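Local coordinates for Lactamase_B domain-containing protein (Bacillus lehensis G1, PDB 7EV5), which is a two-zinc hydrolase of the metallo-beta-lactamase fold that resembles both B3 beta-lactamases and glyoxalase II and probably combines both activities, at residues I174-T185 with T196-L207. Residues are numbered along the deposited sequence; the frame is centred on the assembly and turned at random. Where two conformers were deposited one is given.
Sequences IHNKILPLPERT and TIGQEMDHNPFL
The imidazole of His175 meets Leu207 edge-on: the backbone O of Leu207 lies in the ring plane, 3.8 Å from His175 CE1, too long for more than a van der Waals approach. The carboxylate of Glu183 runs beside Gly198, with Glu183 OE1 3.6 Å from Gly198 CA. In the Met201 conformer given, one of two, Glu183 OE2 lies 3.8 Å from Met201 SD, the two side chains crossing at about a right angle.

Two backbone bonds fix the start of helix 197-203. Gly198 N gives a hydrogen bond to Glu183 O (2.9 Å), in the carbonyl plane on a lone pair; Ile197 N reaches Thr185 O nearly end-on, at a C=O...N angle of 164°. Thr196 is the N-cap, its OG1 accepting from Gln199 N. Within 174-185, Pro182 O accepts from both Thr185 N and Thr185 OG1, which approach from the same face of its plane, the pair closing the type I turn 182-185.

Apolar packing continues the seam. Ile197 CD1 presses on Ile178 CG2 at 3.5 Å, tighter than usual for two carbons, and the two side chains cross at about a right angle. Leu179 CD1 and Leu207 CD1 meet tip to tip at 3.6 Å. Leu207 CD2 also rests on Ile174 CG2.

This is structural packing of the fold's last helix, 197-203, against the C-terminal part of helix 167-178 and the loop after it, with the side chain of Ile178 about 13 Å from a bound zinc ion. Strands 152-153 and 156-157 pack against Leu207, and Tyr139 of strand 136-140 touches Thr185.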
# COMPACT_ATOMS: atom_id res chain seq x y z
N ILE A 174 3.22 -3.84 14.40
CA ILE A 174 1.86 -4.34 14.58
C ILE A 174 1.33 -3.97 15.96
O ILE A 174 0.27 -3.36 16.09
CB ILE A 174 1.79 -5.85 14.31
CG1 ILE A 174 2.03 -6.11 12.82
CG2 ILE A 174 0.44 -6.41 14.74
CD1 ILE A 174 2.21 -7.57 12.48
N HIS A 175 2.06 -4.33 17.01
CA HIS A 175 1.55 -4.12 18.36
C HIS A 175 1.52 -2.64 18.74
O HIS A 175 0.58 -2.19 19.41
CB HIS A 175 2.39 -4.90 19.37
CG HIS A 175 2.13 -6.37 19.34
ND1 HIS A 175 0.90 -6.91 19.64
CD2 HIS A 175 2.94 -7.41 19.03
CE1 HIS A 175 0.96 -8.23 19.53
NE2 HIS A 175 2.19 -8.56 19.17
N ASN A 176 2.54 -1.87 18.34
CA ASN A 176 2.68 -0.50 18.83
C ASN A 176 2.00 0.54 17.95
O ASN A 176 1.66 1.61 18.45
CB ASN A 176 4.16 -0.12 19.00
CG ASN A 176 4.89 -1.03 19.97
OD1 ASN A 176 4.28 -1.66 20.83
ND2 ASN A 176 6.21 -1.12 19.81
N LYS A 177 1.80 0.25 16.67
CA LYS A 177 1.26 1.25 15.76
C LYS A 177 -0.06 0.87 15.11
O LYS A 177 -0.90 1.75 14.89
CB LYS A 177 2.30 1.57 14.68
CG LYS A 177 3.61 2.07 15.29
CD LYS A 177 4.65 2.34 14.23
CE LYS A 177 5.91 2.88 14.88
NZ LYS A 177 7.03 2.96 13.91
N ILE A 178 -0.27 -0.40 14.79
CA ILE A 178 -1.48 -0.80 14.08
C ILE A 178 -2.60 -1.20 15.02
O ILE A 178 -3.70 -0.64 14.97
CB ILE A 178 -1.16 -1.90 13.05
CG1 ILE A 178 -0.31 -1.28 11.95
CG2 ILE A 178 -2.44 -2.52 12.49
CD1 ILE A 178 0.00 -2.22 10.85
N LEU A 179 -2.34 -2.17 15.90
CA LEU A 179 -3.39 -2.66 16.78
C LEU A 179 -3.99 -1.63 17.73
O LEU A 179 -5.15 -1.83 18.13
CB LEU A 179 -2.95 -3.94 17.50
CG LEU A 179 -2.62 -5.12 16.57
CD1 LEU A 179 -2.20 -6.34 17.38
CD2 LEU A 179 -3.78 -5.46 15.65
N PRO A 180 -3.30 -0.56 18.15
CA PRO A 180 -3.99 0.46 18.97
C PRO A 180 -5.07 1.24 18.24
O PRO A 180 -5.83 1.97 18.90
CB PRO A 180 -2.86 1.39 19.43
CG PRO A 180 -1.63 0.56 19.32
CD PRO A 180 -1.85 -0.31 18.12
N LEU A 181 -5.17 1.15 16.91
CA LEU A 181 -6.21 1.84 16.18
C LEU A 181 -7.59 1.25 16.52
O LEU A 181 -7.68 0.13 17.03
CB LEU A 181 -5.94 1.74 14.68
CG LEU A 181 -4.73 2.55 14.22
CD1 LEU A 181 -4.36 2.21 12.79
CD2 LEU A 181 -5.00 4.04 14.37
N PRO A 182 -8.67 1.98 16.24
CA PRO A 182 -10.00 1.50 16.66
C PRO A 182 -10.31 0.13 16.08
O PRO A 182 -9.94 -0.18 14.94
CB PRO A 182 -10.94 2.58 16.11
CG PRO A 182 -10.12 3.81 16.06
CD PRO A 182 -8.73 3.35 15.69
N GLU A 183 -10.99 -0.70 16.88
CA GLU A 183 -11.15 -2.10 16.50
C GLU A 183 -12.01 -2.28 15.25
O GLU A 183 -11.83 -3.26 14.52
CB GLU A 183 -11.68 -2.93 17.68
CG GLU A 183 -10.60 -3.33 18.70
CD GLU A 183 -11.07 -4.36 19.72
OE1 GLU A 183 -11.91 -5.22 19.37
OE2 GLU A 183 -10.59 -4.32 20.87
N ARG A 184 -12.92 -1.34 14.96
CA ARG A 184 -13.75 -1.43 13.76
C ARG A 184 -13.01 -1.05 12.48
O ARG A 184 -13.58 -1.21 11.40
CB ARG A 184 -15.06 -0.63 13.89
CG ARG A 184 -14.96 0.85 13.49
CD ARG A 184 -16.35 1.49 13.35
NE ARG A 184 -16.27 2.85 12.81
CZ ARG A 184 -16.92 3.27 11.73
NH1 ARG A 184 -17.71 2.44 11.07
NH2 ARG A 184 -16.78 4.52 11.32
N THR A 185 -11.77 -0.57 12.59
CA THR A 185 -11.02 -0.15 11.41
C THR A 185 -10.79 -1.32 10.47
O THR A 185 -10.31 -2.38 10.87
CB THR A 185 -9.66 0.39 11.85
OG1 THR A 185 -9.84 1.43 12.81
CG2 THR A 185 -8.91 0.97 10.64
N THR A 196 -10.58 -6.66 9.95
CA THR A 196 -10.60 -5.51 10.83
C THR A 196 -9.56 -5.71 11.92
O THR A 196 -9.08 -6.82 12.16
CB THR A 196 -11.97 -5.26 11.49
OG1 THR A 196 -12.33 -6.39 12.29
CG2 THR A 196 -13.04 -5.00 10.43
N ILE A 197 -9.21 -4.59 12.56
CA ILE A 197 -8.25 -4.62 13.67
C ILE A 197 -8.74 -5.56 14.76
O ILE A 197 -8.00 -6.43 15.22
CB ILE A 197 -8.02 -3.20 14.21
CG1 ILE A 197 -7.35 -2.32 13.15
CG2 ILE A 197 -7.20 -3.27 15.50
CD1 ILE A 197 -5.89 -2.58 12.98
N GLY A 198 -10.01 -5.42 15.15
CA GLY A 198 -10.54 -6.24 16.23
C GLY A 198 -10.52 -7.72 15.90
O GLY A 198 -10.16 -8.55 16.75
N GLN A 199 -10.88 -8.08 14.67
CA GLN A 199 -10.88 -9.49 14.29
C GLN A 199 -9.48 -10.09 14.35
O GLN A 199 -9.31 -11.24 14.76
CB GLN A 199 -11.49 -9.66 12.90
CG GLN A 199 -13.00 -9.49 12.88
CD GLN A 199 -13.70 -10.33 13.93
OE1 GLN A 199 -13.53 -11.55 13.99
NE2 GLN A 199 -14.49 -9.68 14.78
N GLU A 200 -8.46 -9.33 13.94
CA GLU A 200 -7.11 -9.88 13.96
C GLU A 200 -6.58 -9.96 15.39
O GLU A 200 -5.89 -10.92 15.75
CB GLU A 200 -6.17 -9.08 13.06
CG GLU A 200 -6.53 -9.18 11.57
CD GLU A 200 -6.80 -10.61 11.13
OE1 GLU A 200 -5.93 -11.47 11.34
OE2 GLU A 200 -7.89 -10.86 10.57
N MET A 201 -6.90 -8.95 16.21
CA MET A 201 -6.52 -8.99 17.62
C MET A 201 -7.05 -10.25 18.29
O MET A 201 -6.36 -10.85 19.13
CB MET A 201 -7.06 -7.74 18.31
CG MET A 201 -6.65 -7.56 19.77
SD MET A 201 -7.23 -5.96 20.40
CE MET A 201 -7.09 -4.95 18.93
N ASP A 202 -8.26 -10.67 17.94
CA ASP A 202 -8.89 -11.80 18.58
C ASP A 202 -8.55 -13.15 17.95
O ASP A 202 -8.66 -14.17 18.62
CB ASP A 202 -10.41 -11.62 18.59
CG ASP A 202 -10.85 -10.43 19.42
OD1 ASP A 202 -10.03 -9.92 20.22
OD2 ASP A 202 -12.02 -10.01 19.28
N HIS A 203 -8.15 -13.17 16.67
CA HIS A 203 -8.06 -14.45 15.98
C HIS A 203 -6.81 -14.68 15.14
O HIS A 203 -6.63 -15.80 14.66
CB HIS A 203 -9.31 -14.70 15.11
CG HIS A 203 -10.60 -14.38 15.80
ND1 HIS A 203 -10.97 -14.96 17.00
CD2 HIS A 203 -11.60 -13.54 15.46
CE1 HIS A 203 -12.14 -14.48 17.37
NE2 HIS A 203 -12.55 -13.62 16.45
N ASN A 204 -5.96 -13.68 14.92
CA ASN A 204 -4.75 -13.90 14.13
C ASN A 204 -3.77 -14.75 14.94
O ASN A 204 -3.33 -14.31 16.01
CB ASN A 204 -4.11 -12.57 13.76
CG ASN A 204 -3.00 -12.71 12.73
OD1 ASN A 204 -2.06 -13.48 12.91
ND2 ASN A 204 -3.09 -11.93 11.65
N PRO A 205 -3.40 -15.94 14.48
CA PRO A 205 -2.55 -16.82 15.30
C PRO A 205 -1.14 -16.30 15.52
O PRO A 205 -0.47 -16.77 16.44
CB PRO A 205 -2.55 -18.15 14.52
CG PRO A 205 -2.86 -17.75 13.12
CD PRO A 205 -3.77 -16.56 13.20
N PHE A 206 -0.67 -15.36 14.71
CA PHE A 206 0.66 -14.78 14.88
C PHE A 206 0.67 -13.61 15.85
O PHE A 206 1.73 -13.03 16.08
CB PHE A 206 1.22 -14.34 13.52
CG PHE A 206 1.25 -15.42 12.49
CD1 PHE A 206 2.40 -16.16 12.28
CD2 PHE A 206 0.13 -15.70 11.72
CE1 PHE A 206 2.44 -17.17 11.33
CE2 PHE A 206 0.16 -16.71 10.77
CZ PHE A 206 1.31 -17.44 10.57
N LEU A 207 -0.47 -13.27 16.45
CA LEU A 207 -0.58 -12.11 17.32
C LEU A 207 -0.79 -12.44 18.79
O LEU A 207 -0.86 -11.52 19.61
CB LEU A 207 -1.68 -11.16 16.82
CG LEU A 207 -1.43 -10.52 15.46
CD1 LEU A 207 -2.31 -9.30 15.27
CD2 LEU A 207 0.05 -10.17 15.28